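PDB 6DNM: export chaperone SatS, which acts as a chaperone for proteins exported through the SecA2 pathway of Mycobacterium tuberculosis. Local coordinates for residues F43-S55 and L179-E190. Residues are numbered along the deposited sequence; the frame is centred on the assembly and turned at random.
Sequences FLGRNGRISVFGS and LERFVESRLRRE
Ile50, Ser51 and Val52 pair in parallel with Leu187, Arg188 and Arg189, so the C-terminal strand 187-189 forms one edge of a three-stranded mixed sheet. Four backbone bonds join them: Ile50 N to Arg186 O (2.7 Å), Arg188 N to Ile50 O, Val52 N to Arg188 O and Glu190 N to Val52 O. Strand 45-46 pairs antiparallel on the other side of strand 49-52, joined to it by a type I' turn from Arg46 to Arg49.

The apolar contacts lie on the Ile50, Val52 and Leu187 face. Leu187 CD2 sits 4.1 Å from Ile50 CD1 and also meets Val52 CG1. Ile50 packs further on Ile130 of helix 117-134.

The face of Ser51 and Arg188 is polar. The Arg46 guanidinium stacks flat on that of Arg188, with centres 3.7 Å apart and planes at 15°. Arg49 NE lies over the opposite face, toward its rim, with the planes 71° apart. Arg49 NH2 and Arg188 NH1 are 3.2 Å apart but, both donors, not hydrogen-bonded. Arg188 holds CG anti to the backbone N (chi1 -176°) and bends at chi3, which brings its guanidinium between the two. Arg188 NH2 donates to Arg46 O at 3.2 Å from above the carbonyl plane; Arg49 N reaches that oxygen from the opposite face. A water donates to Arg49 O and Ser51 OG; its bond from Arg188 NE is unusually short, hence doubtful.

Glu190 OE1 takes two bonds: Arg46 NH2 meets its syn side in a salt bridge (3.1 Å), and Ser51 OG its anti side (2.6 Å). Glu190 CB rests 3.5 Å from Phe53 CE1.

The three arginines are thus layered, and the Glu190 carboxylate meets the Arg46 end. It probably offsets Arg46; the Arg46 carbonyl and perhaps the water serve Arg188, and a weak bond to Ser185 O serves Arg49 NH1. Charge as well as strand pairing ties the C-terminus to the hairpin.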
loop_
_atom_site.group_PDB
_atom_site.type_symbol
_atom_site.label_atom_id
_atom_site.label_comp_id
_atom_site.label_asym_id
_atom_site.label_seq_id
_atom_site.Cartn_x
_atom_site.Cartn_y
_atom_site.Cartn_z
ATOM N N PHE A 43 1.073 5.674 7.695
ATOM C CA PHE A 43 0.141 6.085 6.656
ATOM C C PHE A 43 -0.718 7.238 7.157
ATOM O O PHE A 43 -0.834 7.490 8.357
ATOM C CB PHE A 43 -0.793 4.934 6.265
ATOM C CG PHE A 43 -0.125 3.815 5.513
ATOM C CD1 PHE A 43 -0.212 3.740 4.131
ATOM C CD2 PHE A 43 0.534 2.799 6.190
ATOM C CE1 PHE A 43 0.371 2.698 3.443
ATOM C CE2 PHE A 43 1.119 1.747 5.498
ATOM C CZ PHE A 43 1.035 1.699 4.125
ATOM N N LEU A 44 -1.327 7.941 6.213
ATOM C CA LEU A 44 -2.403 8.863 6.532
ATOM C C LEU A 44 -3.553 8.043 7.099
ATOM O O LEU A 44 -4.238 7.327 6.366
ATOM C CB LEU A 44 -2.816 9.602 5.264
ATOM C CG LEU A 44 -3.919 10.639 5.413
ATOM C CD1 LEU A 44 -3.420 11.812 6.279
ATOM C CD2 LEU A 44 -4.381 11.124 4.033
ATOM N N GLY A 45 -3.744 8.108 8.406
ATOM C CA GLY A 45 -4.708 7.247 9.061
ATOM C C GLY A 45 -4.608 7.412 10.557
ATOM O O GLY A 45 -3.854 8.245 11.065
ATOM N N ARG A 46 -5.388 6.594 11.258
ATOM C CA ARG A 46 -5.387 6.608 12.713
ATOM C C ARG A 46 -5.798 5.232 13.205
ATOM O O ARG A 46 -6.534 4.513 12.525
ATOM C CB ARG A 46 -6.360 7.658 13.269
ATOM C CG ARG A 46 -7.795 7.461 12.783
ATOM C CD ARG A 46 -8.615 8.749 12.830
ATOM N NE ARG A 46 -10.037 8.500 12.600
ATOM C CZ ARG A 46 -10.645 8.633 11.424
ATOM N NH1 ARG A 46 -11.943 8.384 11.315
ATOM N NH2 ARG A 46 -9.959 9.015 10.356
ATOM N N ASN A 47 -5.301 4.870 14.388
ATOM C CA ASN A 47 -5.686 3.622 15.051
ATOM C C ASN A 47 -5.482 2.402 14.150
ATOM O O ASN A 47 -6.311 1.490 14.102
ATOM C CB ASN A 47 -7.114 3.699 15.595
ATOM C CG ASN A 47 -7.323 4.903 16.499
ATOM O OD1 ASN A 47 -6.484 5.201 17.344
ATOM N ND2 ASN A 47 -8.440 5.602 16.320
ATOM N N GLY A 48 -4.369 2.390 13.419
ATOM C CA GLY A 48 -4.038 1.239 12.595
ATOM C C GLY A 48 -4.853 1.051 11.334
ATOM O O GLY A 48 -4.740 -0.008 10.701
ATOM N N ARG A 49 -5.669 2.030 10.944
ATOM C CA ARG A 49 -6.432 1.960 9.702
ATOM C C ARG A 49 -6.068 3.139 8.810
ATOM O O ARG A 49 -5.930 4.274 9.279
ATOM C CB ARG A 49 -7.946 1.936 9.955
ATOM C CG ARG A 49 -8.450 0.742 10.776
ATOM C CD ARG A 49 -9.802 0.220 10.269
ATOM N NE ARG A 49 -10.871 1.209 10.369
ATOM C CZ ARG A 49 -11.894 1.286 9.523
ATOM N NH1 ARG A 49 -11.986 0.438 8.509
ATOM N NH2 ARG A 49 -12.823 2.218 9.687
ATOM N N ILE A 50 -5.925 2.854 7.523
ATOM C CA ILE A 50 -5.423 3.800 6.533
ATOM C C ILE A 50 -6.604 4.510 5.888
ATOM O O ILE A 50 -7.500 3.861 5.339
ATOM C CB ILE A 50 -4.612 3.053 5.462
ATOM C CG1 ILE A 50 -3.429 2.318 6.099
ATOM C CG2 ILE A 50 -4.195 3.995 4.330
ATOM C CD1 ILE A 50 -2.891 1.191 5.248
ATOM N N SER A 51 -6.590 5.843 5.919
ATOM C CA SER A 51 -7.611 6.622 5.224
ATOM C C SER A 51 -7.357 6.589 3.721
ATOM O O SER A 51 -6.282 6.986 3.259
ATOM C CB SER A 51 -7.582 8.069 5.713
ATOM O OG SER A 51 -8.047 8.170 7.046
ATOM N N VAL A 52 -8.353 6.137 2.953
ATOM C CA VAL A 52 -8.244 6.074 1.501
ATOM C C VAL A 52 -9.287 6.968 0.849
ATOM O O VAL A 52 -10.383 7.182 1.378
ATOM C CB VAL A 52 -8.336 4.632 0.959
ATOM C CG1 VAL A 52 -7.133 3.834 1.434
ATOM C CG2 VAL A 52 -9.650 3.966 1.366
ATOM N N PHE A 53 -8.938 7.457 -0.344
ATOM C CA PHE A 53 -9.715 8.442 -1.089
ATOM C C PHE A 53 -9.855 7.997 -2.539
ATOM O O PHE A 53 -8.929 7.413 -3.105
ATOM C CB PHE A 53 -9.044 9.824 -0.997
ATOM C CG PHE A 53 -8.931 10.314 0.411
ATOM C CD1 PHE A 53 -9.921 11.120 0.960
ATOM C CD2 PHE A 53 -7.864 9.918 1.217
ATOM C CE1 PHE A 53 -9.841 11.531 2.284
ATOM C CE2 PHE A 53 -7.777 10.332 2.536
ATOM C CZ PHE A 53 -8.760 11.141 3.066
ATOM N N GLY A 54 -11.023 8.257 -3.137
ATOM C CA GLY A 54 -11.263 7.779 -4.486
ATOM C C GLY A 54 -10.657 8.621 -5.582
ATOM O O GLY A 54 -10.733 8.248 -6.758
ATOM N N SER A 55 -10.060 9.755 -5.233
ATOM C CA SER A 55 -9.475 10.631 -6.232
ATOM C C SER A 55 -8.421 11.495 -5.570
ATOM O O SER A 55 -8.419 11.698 -4.349
ATOM C CB SER A 55 -10.527 11.531 -6.884
ATOM O OG SER A 55 -11.069 12.442 -5.939
ATOM N N LEU A 179 -6.108 -12.934 3.363
ATOM C CA LEU A 179 -5.203 -11.802 3.481
ATOM C C LEU A 179 -5.786 -10.553 2.830
ATOM O O LEU A 179 -5.680 -9.451 3.384
ATOM C CB LEU A 179 -3.848 -12.182 2.889
ATOM C CG LEU A 179 -2.695 -11.200 3.072
ATOM C CD1 LEU A 179 -2.467 -10.891 4.551
ATOM C CD2 LEU A 179 -1.444 -11.756 2.433
ATOM N N GLU A 180 -6.426 -10.700 1.662
ATOM C CA GLU A 180 -7.033 -9.539 1.020
ATOM C C GLU A 180 -8.193 -8.990 1.845
ATOM O O GLU A 180 -8.388 -7.769 1.890
ATOM C CB GLU A 180 -7.438 -9.847 -0.430
ATOM C CG GLU A 180 -7.819 -8.578 -1.202
ATOM C CD GLU A 180 -7.826 -8.725 -2.725
ATOM O OE1 GLU A 180 -7.672 -9.850 -3.258
ATOM O OE2 GLU A 180 -7.994 -7.680 -3.391
ATOM N N ARG A 181 -8.947 -9.863 2.531
ATOM C CA ARG A 181 -9.980 -9.384 3.449
ATOM C C ARG A 181 -9.368 -8.593 4.596
ATOM O O ARG A 181 -9.914 -7.561 5.009
ATOM C CB ARG A 181 -10.800 -10.557 3.991
ATOM C CG ARG A 181 -11.803 -11.139 3.006
ATOM C CD ARG A 181 -12.788 -12.073 3.711
ATOM N NE ARG A 181 -12.149 -13.274 4.255
ATOM C CZ ARG A 181 -11.940 -14.399 3.574
ATOM N NH1 ARG A 181 -12.311 -14.495 2.303
ATOM N NH2 ARG A 181 -11.361 -15.435 4.168
ATOM N N PHE A 182 -8.225 -9.051 5.115
ATOM C CA PHE A 182 -7.531 -8.283 6.147
ATOM C C PHE A 182 -7.145 -6.902 5.631
ATOM O O PHE A 182 -7.374 -5.887 6.298
ATOM C CB PHE A 182 -6.291 -9.030 6.642
ATOM C CG PHE A 182 -5.397 -8.181 7.495
ATOM C CD1 PHE A 182 -5.742 -7.902 8.808
ATOM C CD2 PHE A 182 -4.248 -7.607 6.968
ATOM C CE1 PHE A 182 -4.940 -7.091 9.593
ATOM C CE2 PHE A 182 -3.437 -6.802 7.746
ATOM C CZ PHE A 182 -3.789 -6.539 9.063
ATOM N N VAL A 183 -6.545 -6.844 4.442
ATOM C CA VAL A 183 -6.161 -5.559 3.869
ATOM C C VAL A 183 -7.367 -4.639 3.764
ATOM O O VAL A 183 -7.319 -3.471 4.176
ATOM C CB VAL A 183 -5.486 -5.762 2.505
ATOM C CG1 VAL A 183 -5.271 -4.433 1.839
ATOM C CG2 VAL A 183 -4.184 -6.496 2.685
ATOM N N GLU A 184 -8.471 -5.152 3.213
ATOM C CA GLU A 184 -9.667 -4.330 3.075
ATOM C C GLU A 184 -10.158 -3.817 4.421
ATOM O O GLU A 184 -10.635 -2.682 4.511
ATOM C CB GLU A 184 -10.768 -5.103 2.348
ATOM C CG GLU A 184 -10.463 -5.379 0.880
ATOM C CD GLU A 184 -10.702 -4.164 0.002
ATOM O OE1 GLU A 184 -11.091 -3.110 0.543
ATOM O OE2 GLU A 184 -10.505 -4.261 -1.225
ATOM N N SER A 185 -10.016 -4.620 5.479
ATOM C CA SER A 185 -10.433 -4.191 6.809
ATOM C C SER A 185 -9.602 -3.021 7.323
ATOM O O SER A 185 -10.060 -2.298 8.216
ATOM C CB SER A 185 -10.365 -5.366 7.791
ATOM O OG SER A 185 -9.059 -5.537 8.328
ATOM N N ARG A 186 -8.401 -2.816 6.780
ATOM C CA ARG A 186 -7.504 -1.755 7.216
ATOM C C ARG A 186 -7.607 -0.494 6.370
ATOM O O ARG A 186 -6.930 0.494 6.674
ATOM C CB ARG A 186 -6.048 -2.244 7.223
ATOM C CG ARG A 186 -5.790 -3.479 8.077
ATOM C CD ARG A 186 -5.945 -3.181 9.555
ATOM N NE ARG A 186 -7.329 -3.358 9.977
ATOM C CZ ARG A 186 -7.809 -2.933 11.141
ATOM N NH1 ARG A 186 -7.011 -2.309 11.998
ATOM N NH2 ARG A 186 -9.085 -3.127 11.443
ATOM N N LEU A 187 -8.425 -0.496 5.321
ATOM C CA LEU A 187 -8.604 0.668 4.460
ATOM C C LEU A 187 -9.921 1.342 4.821
ATOM O O LEU A 187 -10.998 0.841 4.470
ATOM C CB LEU A 187 -8.609 0.239 2.994
ATOM C CG LEU A 187 -7.395 -0.538 2.486
ATOM C CD1 LEU A 187 -7.506 -0.816 0.989
ATOM C CD2 LEU A 187 -6.095 0.186 2.812
ATOM N N ARG A 188 -9.826 2.486 5.501
ATOM C CA ARG A 188 -10.983 3.245 5.968
ATOM C C ARG A 188 -11.409 4.209 4.863
ATOM O O ARG A 188 -10.678 5.144 4.519
ATOM C CB ARG A 188 -10.612 4.008 7.240
ATOM C CG ARG A 188 -11.764 4.770 7.888
ATOM C CD ARG A 188 -11.277 5.908 8.794
ATOM N NE ARG A 188 -10.318 5.473 9.815
ATOM C CZ ARG A 188 -10.641 4.949 10.997
ATOM N NH1 ARG A 188 -11.914 4.773 11.331
ATOM N NH2 ARG A 188 -9.685 4.594 11.847
ATOM N N ARG A 189 -12.591 3.988 4.307
ATOM C CA ARG A 189 -13.098 4.870 3.267
ATOM C C ARG A 189 -13.485 6.203 3.893
ATOM O O ARG A 189 -14.334 6.251 4.784
ATOM C CB ARG A 189 -14.306 4.220 2.595
ATOM C CG ARG A 189 -13.954 3.250 1.476
ATOM C CD ARG A 189 -13.369 1.949 1.991
ATOM N NE ARG A 189 -13.381 0.930 0.948
ATOM C CZ ARG A 189 -12.749 -0.237 1.018
ATOM N NH1 ARG A 189 -12.827 -1.083 -0.003
ATOM N NH2 ARG A 189 -12.039 -0.558 2.096
ATOM N N GLU A 190 -12.841 7.280 3.456
ATOM C CA GLU A 190 -13.222 8.609 3.920
ATOM C C GLU A 190 -14.207 9.232 2.941
ATOM O O GLU A 190 -14.771 8.537 2.098
ATOM C CB GLU A 190 -11.995 9.509 4.089
ATOM C CG GLU A 190 -10.958 8.966 5.055
ATOM C CD GLU A 190 -11.284 9.255 6.509
ATOM O OE1 GLU A 190 -10.342 9.340 7.321
ATOM O OE2 GLU A 190 -12.477 9.404 6.846
HETATM O O HOH W 1 -8.052 6.083 9.096
#